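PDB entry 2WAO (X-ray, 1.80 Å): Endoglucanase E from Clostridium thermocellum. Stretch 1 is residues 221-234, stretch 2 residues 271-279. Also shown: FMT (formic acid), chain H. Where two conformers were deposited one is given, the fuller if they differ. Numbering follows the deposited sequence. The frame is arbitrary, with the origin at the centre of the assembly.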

# COMPACT_ATOMS: atom_id res chain seq x y z
N LEU A 221 0.58 -8.14 9.11
CA LEU A 221 -0.54 -7.93 10.00
C LEU A 221 -0.19 -8.54 11.35
O LEU A 221 0.57 -9.50 11.41
CB LEU A 221 -1.79 -8.62 9.45
CG LEU A 221 -2.40 -8.02 8.19
CD1 LEU A 221 -3.44 -9.08 7.68
CD2 LEU A 221 -3.04 -6.66 8.55
N GLY A 222 -0.81 -8.01 12.39
CA GLY A 222 -0.72 -8.62 13.71
C GLY A 222 -0.20 -7.60 14.69
O GLY A 222 -0.33 -7.80 15.89
N THR A 223 0.38 -6.49 14.22
CA THR A 223 0.77 -5.41 15.17
C THR A 223 -0.39 -4.97 16.08
O THR A 223 -0.23 -4.85 17.31
CB THR A 223 1.38 -4.15 14.45
OG1 THR A 223 2.54 -4.57 13.72
CG2 THR A 223 1.85 -3.10 15.46
N ASN A 224 -1.56 -4.81 15.49
CA ASN A 224 -2.69 -4.32 16.27
C ASN A 224 -3.28 -5.42 17.14
O ASN A 224 -3.98 -5.15 18.10
CB ASN A 224 -3.72 -3.62 15.35
CG ASN A 224 -3.14 -2.41 14.74
OD1 ASN A 224 -2.91 -2.34 13.50
ND2 ASN A 224 -2.72 -1.50 15.59
N ASP A 225 -3.00 -6.68 16.78
CA ASP A 225 -3.42 -7.83 17.60
C ASP A 225 -2.57 -8.03 18.87
O ASP A 225 -2.98 -8.78 19.75
CB ASP A 225 -3.41 -9.11 16.76
CG ASP A 225 -4.44 -9.02 15.60
OD1 ASP A 225 -5.64 -9.26 15.87
OD2 ASP A 225 -4.06 -8.70 14.44
N PHE A 226 -1.39 -7.40 18.94
CA PHE A 226 -0.48 -7.58 20.09
C PHE A 226 0.08 -6.29 20.67
O PHE A 226 0.92 -6.36 21.58
CB PHE A 226 0.70 -8.56 19.73
CG PHE A 226 0.22 -9.90 19.38
CD1 PHE A 226 -0.04 -10.85 20.41
CD2 PHE A 226 -0.07 -10.23 18.04
CE1 PHE A 226 -0.56 -12.09 20.13
CE2 PHE A 226 -0.62 -11.49 17.74
CZ PHE A 226 -0.85 -12.42 18.78
N SER A 227 -0.36 -5.12 20.21
CA SER A 227 0.23 -3.89 20.74
C SER A 227 -0.44 -3.41 22.03
O SER A 227 0.12 -2.61 22.71
CB SER A 227 0.31 -2.76 19.70
OG SER A 227 -1.01 -2.39 19.27
N THR A 228 -1.65 -3.87 22.34
CA THR A 228 -2.29 -3.45 23.59
C THR A 228 -2.62 -4.70 24.40
O THR A 228 -1.84 -5.06 25.30
CB THR A 228 -3.50 -2.50 23.35
OG1 THR A 228 -4.43 -3.13 22.46
CG2 THR A 228 -3.03 -1.13 22.76
N SER A 229 -3.67 -5.41 24.02
CA SER A 229 -4.13 -6.61 24.71
C SER A 229 -3.87 -7.77 23.75
O SER A 229 -4.37 -7.72 22.61
CB SER A 229 -5.62 -6.46 24.93
OG SER A 229 -6.10 -7.53 25.71
N PHE A 230 -3.08 -8.75 24.17
CA PHE A 230 -2.60 -9.83 23.29
C PHE A 230 -3.77 -10.69 22.81
O PHE A 230 -4.51 -11.24 23.63
CB PHE A 230 -1.59 -10.76 24.01
CG PHE A 230 -0.33 -10.06 24.49
CD1 PHE A 230 0.14 -8.89 23.88
CD2 PHE A 230 0.40 -10.61 25.53
CE1 PHE A 230 1.33 -8.26 24.34
CE2 PHE A 230 1.57 -10.00 25.99
CZ PHE A 230 2.04 -8.83 25.38
N ALA A 231 -3.92 -10.87 21.49
CA ALA A 231 -5.02 -11.70 20.95
C ALA A 231 -4.86 -13.16 21.39
O ALA A 231 -3.74 -13.66 21.50
CB ALA A 231 -5.03 -11.63 19.41
N ASP A 232 -5.99 -13.84 21.54
CA ASP A 232 -6.05 -15.28 21.80
C ASP A 232 -5.31 -16.08 20.71
O ASP A 232 -5.53 -15.83 19.52
CB ASP A 232 -7.53 -15.71 21.81
CG ASP A 232 -7.70 -17.23 21.94
OD1 ASP A 232 -7.40 -17.74 23.05
OD2 ASP A 232 -8.14 -17.90 20.96
N LYS A 233 -4.44 -17.01 21.11
CA LYS A 233 -3.70 -17.78 20.10
C LYS A 233 -4.58 -18.48 19.06
O LYS A 233 -4.38 -18.32 17.86
CB LYS A 233 -2.77 -18.80 20.72
CG LYS A 233 -1.93 -19.53 19.67
CD LYS A 233 -1.00 -20.55 20.28
CE LYS A 233 -0.16 -21.20 19.19
NZ LYS A 233 0.90 -22.06 19.81
N THR A 234 -5.54 -19.30 19.51
CA THR A 234 -6.37 -20.03 18.55
C THR A 234 -7.10 -19.09 17.57
O THR A 234 -7.12 -19.35 16.35
CB THR A 234 -7.35 -21.00 19.28
OG1 THR A 234 -6.55 -21.90 20.08
CG2 THR A 234 -8.10 -21.83 18.28
N LEU A 271 5.21 -13.47 20.94
CA LEU A 271 3.97 -14.21 20.68
C LEU A 271 3.59 -14.08 19.21
O LEU A 271 3.30 -15.10 18.56
CB LEU A 271 2.82 -13.73 21.58
CG LEU A 271 2.85 -14.05 23.08
CD1 LEU A 271 1.79 -13.25 23.82
CD2 LEU A 271 2.71 -15.56 23.27
N CYS A 272 3.62 -12.86 18.66
CA CYS A 272 3.31 -12.69 17.23
C CYS A 272 4.27 -13.55 16.34
O CYS A 272 3.82 -14.27 15.44
CB CYS A 272 3.35 -11.21 16.83
SG CYS A 272 2.47 -10.97 15.25
N ARG A 273 5.57 -13.49 16.63
CA ARG A 273 6.52 -14.32 15.90
C ARG A 273 6.17 -15.81 16.05
O ARG A 273 6.15 -16.52 15.06
CB ARG A 273 7.95 -14.04 16.36
CG ARG A 273 9.04 -14.75 15.53
CD ARG A 273 10.44 -14.21 15.92
NE ARG A 273 10.60 -14.07 17.35
CZ ARG A 273 11.04 -13.00 18.00
NH1 ARG A 273 11.46 -11.90 17.38
NH2 ARG A 273 11.08 -13.06 19.31
N SER A 274 5.93 -16.25 17.28
CA SER A 274 5.58 -17.66 17.50
C SER A 274 4.33 -18.04 16.66
O SER A 274 4.32 -19.07 16.00
CB SER A 274 5.31 -17.89 19.00
OG SER A 274 5.01 -19.26 19.23
N TYR A 275 3.29 -17.21 16.72
CA TYR A 275 2.00 -17.56 16.07
C TYR A 275 2.09 -17.55 14.54
O TYR A 275 1.65 -18.53 13.89
CB TYR A 275 0.86 -16.64 16.53
CG TYR A 275 0.54 -16.67 18.01
CD1 TYR A 275 1.15 -17.59 18.88
CD2 TYR A 275 -0.35 -15.74 18.53
CE1 TYR A 275 0.85 -17.56 20.26
CE2 TYR A 275 -0.64 -15.70 19.89
CZ TYR A 275 -0.06 -16.64 20.73
OH TYR A 275 -0.37 -16.56 22.08
N VAL A 276 2.69 -16.50 13.95
CA VAL A 276 2.84 -16.38 12.49
C VAL A 276 3.78 -17.49 11.96
O VAL A 276 3.53 -18.06 10.90
CB VAL A 276 3.27 -14.97 12.06
CG1 VAL A 276 3.52 -14.84 10.51
CG2 VAL A 276 2.19 -13.91 12.55
N THR A 277 4.87 -17.82 12.69
CA THR A 277 5.73 -18.87 12.14
C THR A 277 4.99 -20.21 12.24
O THR A 277 5.20 -21.08 11.40
CB THR A 277 7.12 -18.97 12.84
OG1 THR A 277 6.91 -19.16 14.24
CG2 THR A 277 7.98 -17.70 12.60
N GLU A 278 4.13 -20.37 13.25
CA GLU A 278 3.31 -21.60 13.35
C GLU A 278 2.38 -21.69 12.13
O GLU A 278 2.24 -22.76 11.51
CB GLU A 278 2.53 -21.64 14.66
CG GLU A 278 1.69 -22.90 14.84
CD GLU A 278 1.15 -23.05 16.27
OE1 GLU A 278 1.96 -22.97 17.25
OE2 GLU A 278 -0.11 -23.20 16.39
N VAL A 279 1.76 -20.57 11.79
CA VAL A 279 0.90 -20.49 10.60
C VAL A 279 1.66 -20.92 9.34
O VAL A 279 1.18 -21.78 8.58
CB VAL A 279 0.26 -19.07 10.46
CG1 VAL A 279 -0.37 -18.93 9.09
CG2 VAL A 279 -0.77 -18.82 11.59
C FMT H . -1.35 -8.04 27.11
O1 FMT H . -0.99 -7.79 28.27
O2 FMT H . -2.31 -8.78 26.86
O HOH W 1 -1.76 -14.43 22.98

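Stretch 2 is a continuous segment of α-helix, held by regular i to i+4 backbone hydrogen bonds from Tyr275 N to Leu271 O (2.8 Å) through Val279 N to Tyr275 O (2.9 Å). Stretch 1 is mostly loop and turn, and it passes along one side of this helix. Its backbone comes near at two places, where Gly222 CA lies 6.7 Å from Cys272 CA and Lys233 CA lies 7.0 Å from Tyr275 CA. Between them the chain swings outward through Thr228 and returns, a path supported by the hydrogen bond from Ala231 N to Asp225 O (2.9 Å). No backbone hydrogen bond links the two stretches, so side chains carry the contact, which buries 473 Å² in total.

Leu271 opens the contact by pointing its CA-to-CB bond toward stretch 1 and meeting two phenylalanines. Its CB lies 4.0 Å from Phe226 CE1, and its CD1 lies 3.4 Å from Phe230 CD2, both apolar contacts that remove hydrocarbon surface from solvent. Phe230 is the more exposed of the two rings. One of its faces is covered by O2 of the formic acid, probably a component of the crystallisation liquor, which also accepts a nearly linear hydrogen bond from Phe230 N (2.8 Å between N and O2).

One residue on, Cys272 packs against Phe226 from the helix backbone outward. Its CA sits over one face of the Phe226 ring, its CB is 3.8 Å from Phe226 CD2, and its SG approaches the ring obliquely, 4.7 Å from the centroid. The same sulfur lies 4.3 Å from Gly222 CA. A CB on Gly222 would come within 3.0 Å of Cys272 SG, a clash; independently, the backbone angles of Gly222 would press a CB against the carbonyl oxygen of Leu221. Both the local conformation and the packing therefore suit glycine.

Arg273 and Ser274 make no contact with stretch 1, and the next turn of the helix brings Tyr275 into the interface. Its ring gathers several neighbours. Phe226 CZ comes to 3.4 Å from Tyr275 CD2 in an oblique aromatic pair, with centroids 5.5 Å apart and planes at 64°. Over one face of the tyrosine lies the aliphatic part of Lys233, whose CG is 3.6 Å from the ring centroid and close to the ring normal, a CH-π contact. At the edge, Ala231 O lies 4.0 Å from Tyr275 CE2. A water ties these two residues together more firmly: it donates to Ala231 O (2.6 Å from the water oxygen) and hydrogen-bonds with Tyr275 OH (2.7 Å from the water oxygen).

Val276 and Thr277 add no contact of their own, but Glu278 closes the interface with charge. The fully extended Lys233 side chain, all four of its chi angles t, runs past the tyrosine to place NZ 2.9 Å from Glu278 OE1 in a hydrogen-bonded salt bridge. One lysine thus joins both kinds of chemistry, its methylenes against an aromatic face and its ammonium against a carboxylate.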